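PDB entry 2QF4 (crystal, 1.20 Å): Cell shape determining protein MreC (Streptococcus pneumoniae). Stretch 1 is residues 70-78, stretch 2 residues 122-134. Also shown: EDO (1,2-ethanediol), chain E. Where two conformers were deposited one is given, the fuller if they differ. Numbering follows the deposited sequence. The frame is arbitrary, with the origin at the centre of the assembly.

Stretch 1 70-78: ADKISVKIQ
Stretch 2, residues 122-134: NFNVADIPVGEVV

Two segments of one MreC chain, at least 50 residues apart in sequence wherever they touch, meet here without pairing as a sheet. Residues 74-78 of the first form an extended strand, and P129 to V134 of the second lie in another. The strand axes approach to 7.9 Å with 78° between their N-to-C directions, so they cross almost at right angles, and no direct backbone hydrogen bond joins the stretches. The register is tightest where I73 CA lies 6.0 Å from F123 CA; the spacing then widens, with V75 CA 7.9 Å from A126 CA, K76 CA 8.4 Å from D127 CA and I77 CA 8.1 Å from V133 CA.

The first stretch passes through K72 with positive phi (54/47), then extends from I73 (-73/120) through K76 (-140/149) to I77 (-120/129). In the second, F123 (-94/73) and N124 (-90/49) make a compact bend, held by weak backbone bonds from N124 N to N122 O and from V125 N to F123 O, both 3.0 Å. D127 again takes positive phi (81/8), and V130 (-114/-51) and G131 (168/-157) depart from regular strand values.

Where the backbones come closest, water fills the polar gap. Water 1 donates to K72 O (3.1 Å) and accepts from N122 N (2.9 Å); water 2 accepts from S74 N and F123 N, each at 3.1 Å. Water 3 lies 2.8 Å from both S74 O and F123 O.

F123 contributes the largest covered area, 82 Å² of a contact that buries 360 Å² in all. Its CA-to-CB bond points toward the first stretch, and chi1 of -67° (m) with chi2 of -76° brings the ring edge to D71, with CE2 3.5 Å from D71 O and 3.9 Å from D71 CB. I73, in an m,t rotamer, adds an apolar contact from CG1 to F123 CD2 at 4.0 Å.

Farther along, V75 (m) sets CG1 4.3 Å from CG2 of V130 (t), and I77 (m,t) sets CG2 3.9 Å from CG2 of V133 (t). The CA-to-CB bonds of V130 and V133 point toward the first stretch, while those of V75 and I77 run sideways.

Between V75 and I77, K76 reaches across the gap. Its CB starts sideways, but the p,t,t,t chain extends until NZ donates to D127 OD1 at 2.8 Å in a salt bridge. D127 starts away, yet chi1 of -56° (m) and chi2 of -39° return its carboxylate to the lysine. Long reach thus links charges whose backbones stay well apart, while shorter apolar side chains pack at the flanking positions.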

# COMPACT_ATOMS: atom_id res chain seq x y z
N ALA A 70 0.25 1.10 10.83
CA ALA A 70 0.45 2.47 11.29
C ALA A 70 1.02 3.39 10.21
O ALA A 70 1.30 4.56 10.53
CB ALA A 70 1.36 2.46 12.50
N ASP A 71 1.21 2.90 8.98
CA ASP A 71 2.01 3.65 8.01
C ASP A 71 1.23 4.71 7.24
O ASP A 71 1.84 5.47 6.49
CB ASP A 71 2.70 2.69 7.09
CG ASP A 71 3.65 1.77 7.84
OD1 ASP A 71 4.18 2.20 8.89
OD2 ASP A 71 3.81 0.61 7.43
N LYS A 72 -0.08 4.79 7.42
CA LYS A 72 -0.88 5.89 6.83
C LYS A 72 -0.64 5.97 5.33
O LYS A 72 -0.49 7.05 4.76
CB LYS A 72 -0.58 7.23 7.52
CG LYS A 72 -0.90 7.21 9.02
CD LYS A 72 -0.77 8.59 9.66
CE LYS A 72 -0.97 8.58 11.20
NZ LYS A 72 0.33 8.21 11.88
N ILE A 73 -0.69 4.81 4.67
CA ILE A 73 -0.51 4.74 3.25
C ILE A 73 -1.76 5.28 2.57
O ILE A 73 -2.86 4.76 2.75
CB ILE A 73 -0.24 3.31 2.75
CG1 ILE A 73 1.04 2.74 3.36
CG2 ILE A 73 -0.15 3.28 1.21
CD1 ILE A 73 1.09 1.19 3.27
N SER A 74 -1.60 6.34 1.78
CA SER A 74 -2.69 6.95 1.04
C SER A 74 -3.18 6.08 -0.10
O SER A 74 -2.37 5.57 -0.87
CB SER A 74 -2.16 8.29 0.47
OG SER A 74 -3.02 8.84 -0.52
N VAL A 75 -4.49 5.91 -0.21
CA VAL A 75 -5.14 5.20 -1.30
C VAL A 75 -6.28 6.04 -1.82
O VAL A 75 -6.76 6.96 -1.18
CB VAL A 75 -5.65 3.79 -0.87
CG1 VAL A 75 -4.45 2.90 -0.53
CG2 VAL A 75 -6.64 3.84 0.29
N LYS A 76 -6.71 5.66 -3.02
CA LYS A 76 -7.87 6.28 -3.62
C LYS A 76 -8.69 5.21 -4.32
O LYS A 76 -8.22 4.18 -4.79
CB LYS A 76 -7.50 7.43 -4.56
CG LYS A 76 -6.69 7.03 -5.73
CD LYS A 76 -6.23 8.24 -6.54
CE LYS A 76 -5.35 7.80 -7.69
NZ LYS A 76 -4.90 8.97 -8.51
N ILE A 77 -10.00 5.46 -4.33
CA ILE A 77 -11.03 4.57 -4.85
C ILE A 77 -11.75 5.32 -5.97
O ILE A 77 -12.19 6.45 -5.77
CB ILE A 77 -12.05 4.21 -3.76
CG1 ILE A 77 -11.35 3.58 -2.53
CG2 ILE A 77 -13.12 3.31 -4.29
CD1 ILE A 77 -12.23 3.47 -1.28
N GLN A 78 -11.86 4.68 -7.13
CA GLN A 78 -12.56 5.29 -8.25
C GLN A 78 -13.97 4.76 -8.34
O GLN A 78 -14.18 3.57 -8.48
CB GLN A 78 -11.80 5.00 -9.55
CG GLN A 78 -12.21 5.91 -10.71
CD GLN A 78 -11.97 7.39 -10.45
OE1 GLN A 78 -11.07 7.78 -9.68
NE2 GLN A 78 -12.75 8.24 -11.12
N ASN A 122 3.23 10.44 3.39
CA ASN A 122 4.63 10.09 3.26
C ASN A 122 4.92 9.21 2.07
O ASN A 122 5.95 9.38 1.41
CB ASN A 122 5.12 9.39 4.54
CG ASN A 122 6.61 8.95 4.45
OD1 ASN A 122 7.51 9.78 4.47
ND2 ASN A 122 6.85 7.65 4.25
N PHE A 123 4.03 8.29 1.75
CA PHE A 123 4.26 7.30 0.68
C PHE A 123 3.63 7.87 -0.57
O PHE A 123 2.62 7.43 -1.05
CB PHE A 123 3.71 5.96 1.11
CG PHE A 123 4.47 5.37 2.27
CD1 PHE A 123 5.71 4.79 2.06
CD2 PHE A 123 3.99 5.43 3.55
CE1 PHE A 123 6.46 4.31 3.10
CE2 PHE A 123 4.75 4.93 4.61
CZ PHE A 123 5.98 4.38 4.37
N ASN A 124 4.30 8.89 -1.10
CA ASN A 124 3.72 9.84 -2.03
C ASN A 124 3.85 9.46 -3.48
O ASN A 124 4.21 10.25 -4.31
CB ASN A 124 4.25 11.27 -1.75
CG ASN A 124 5.73 11.46 -1.99
OD1 ASN A 124 6.48 10.51 -1.99
ND2 ASN A 124 6.14 12.70 -2.23
N VAL A 125 3.49 8.22 -3.81
CA VAL A 125 3.45 7.74 -5.19
C VAL A 125 2.05 7.22 -5.47
O VAL A 125 1.62 6.25 -4.87
CB VAL A 125 4.52 6.66 -5.53
CG1 VAL A 125 4.70 5.67 -4.41
CG2 VAL A 125 4.26 5.99 -6.85
N ALA A 126 1.39 7.86 -6.41
CA ALA A 126 0.03 7.55 -6.78
C ALA A 126 -0.06 6.49 -7.88
O ALA A 126 0.91 6.22 -8.59
CB ALA A 126 -0.68 8.85 -7.23
N ASP A 127 -1.24 5.88 -7.99
CA ASP A 127 -1.67 5.09 -9.14
C ASP A 127 -1.15 3.66 -9.19
O ASP A 127 -1.40 2.95 -10.15
CB ASP A 127 -1.40 5.84 -10.48
CG ASP A 127 -2.05 7.20 -10.52
OD1 ASP A 127 -3.16 7.38 -10.05
OD2 ASP A 127 -1.41 8.15 -11.03
N ILE A 128 -0.50 3.19 -8.15
CA ILE A 128 -0.09 1.81 -8.08
C ILE A 128 -1.35 0.97 -7.75
O ILE A 128 -2.07 1.30 -6.81
CB ILE A 128 0.94 1.58 -6.98
CG1 ILE A 128 2.21 2.39 -7.25
CG2 ILE A 128 1.26 0.08 -6.85
CD1 ILE A 128 3.17 2.44 -6.04
N PRO A 129 -1.63 -0.10 -8.52
CA PRO A 129 -2.80 -0.93 -8.20
C PRO A 129 -2.71 -1.50 -6.79
O PRO A 129 -1.67 -2.03 -6.40
CB PRO A 129 -2.74 -2.05 -9.27
CG PRO A 129 -2.00 -1.40 -10.40
CD PRO A 129 -0.96 -0.57 -9.75
N VAL A 130 -3.84 -1.46 -6.09
CA VAL A 130 -3.98 -2.06 -4.75
C VAL A 130 -4.96 -3.23 -4.76
O VAL A 130 -4.62 -4.32 -4.29
CB VAL A 130 -4.41 -1.00 -3.72
CG1 VAL A 130 -4.62 -1.62 -2.33
CG2 VAL A 130 -3.34 0.07 -3.64
N GLY A 131 -6.14 -3.02 -5.32
CA GLY A 131 -7.15 -4.07 -5.36
C GLY A 131 -8.48 -3.52 -5.76
O GLY A 131 -8.56 -2.47 -6.40
N GLU A 132 -9.53 -4.25 -5.39
CA GLU A 132 -10.89 -3.85 -5.71
C GLU A 132 -11.73 -3.90 -4.47
O GLU A 132 -11.53 -4.75 -3.59
CB GLU A 132 -11.50 -4.70 -6.80
CG GLU A 132 -11.73 -6.11 -6.45
CD GLU A 132 -12.37 -6.90 -7.59
OE1 GLU A 132 -12.87 -6.29 -8.56
OE2 GLU A 132 -12.35 -8.15 -7.48
N VAL A 133 -12.70 -2.98 -4.39
CA VAL A 133 -13.58 -2.92 -3.26
C VAL A 133 -14.41 -4.18 -3.13
O VAL A 133 -14.95 -4.69 -4.13
CB VAL A 133 -14.53 -1.69 -3.37
CG1 VAL A 133 -15.61 -1.74 -2.32
CG2 VAL A 133 -13.70 -0.39 -3.28
N VAL A 134 -14.50 -4.70 -1.92
CA VAL A 134 -15.48 -5.71 -1.54
C VAL A 134 -16.76 -5.04 -1.06
O VAL A 134 -17.82 -5.24 -1.65
CB VAL A 134 -14.89 -6.68 -0.49
CG1 VAL A 134 -15.95 -7.63 0.06
CG2 VAL A 134 -13.74 -7.46 -1.09
C1 EDO E . 2.22 3.14 -11.78
O1 EDO E . 1.40 2.05 -11.37
C2 EDO E . 2.27 4.18 -10.67
O2 EDO E . 3.64 4.42 -10.33
O HOH W 1 1.71 9.10 5.49
O HOH W 2 1.02 7.83 2.26
O HOH W 3 0.08 6.61 -1.78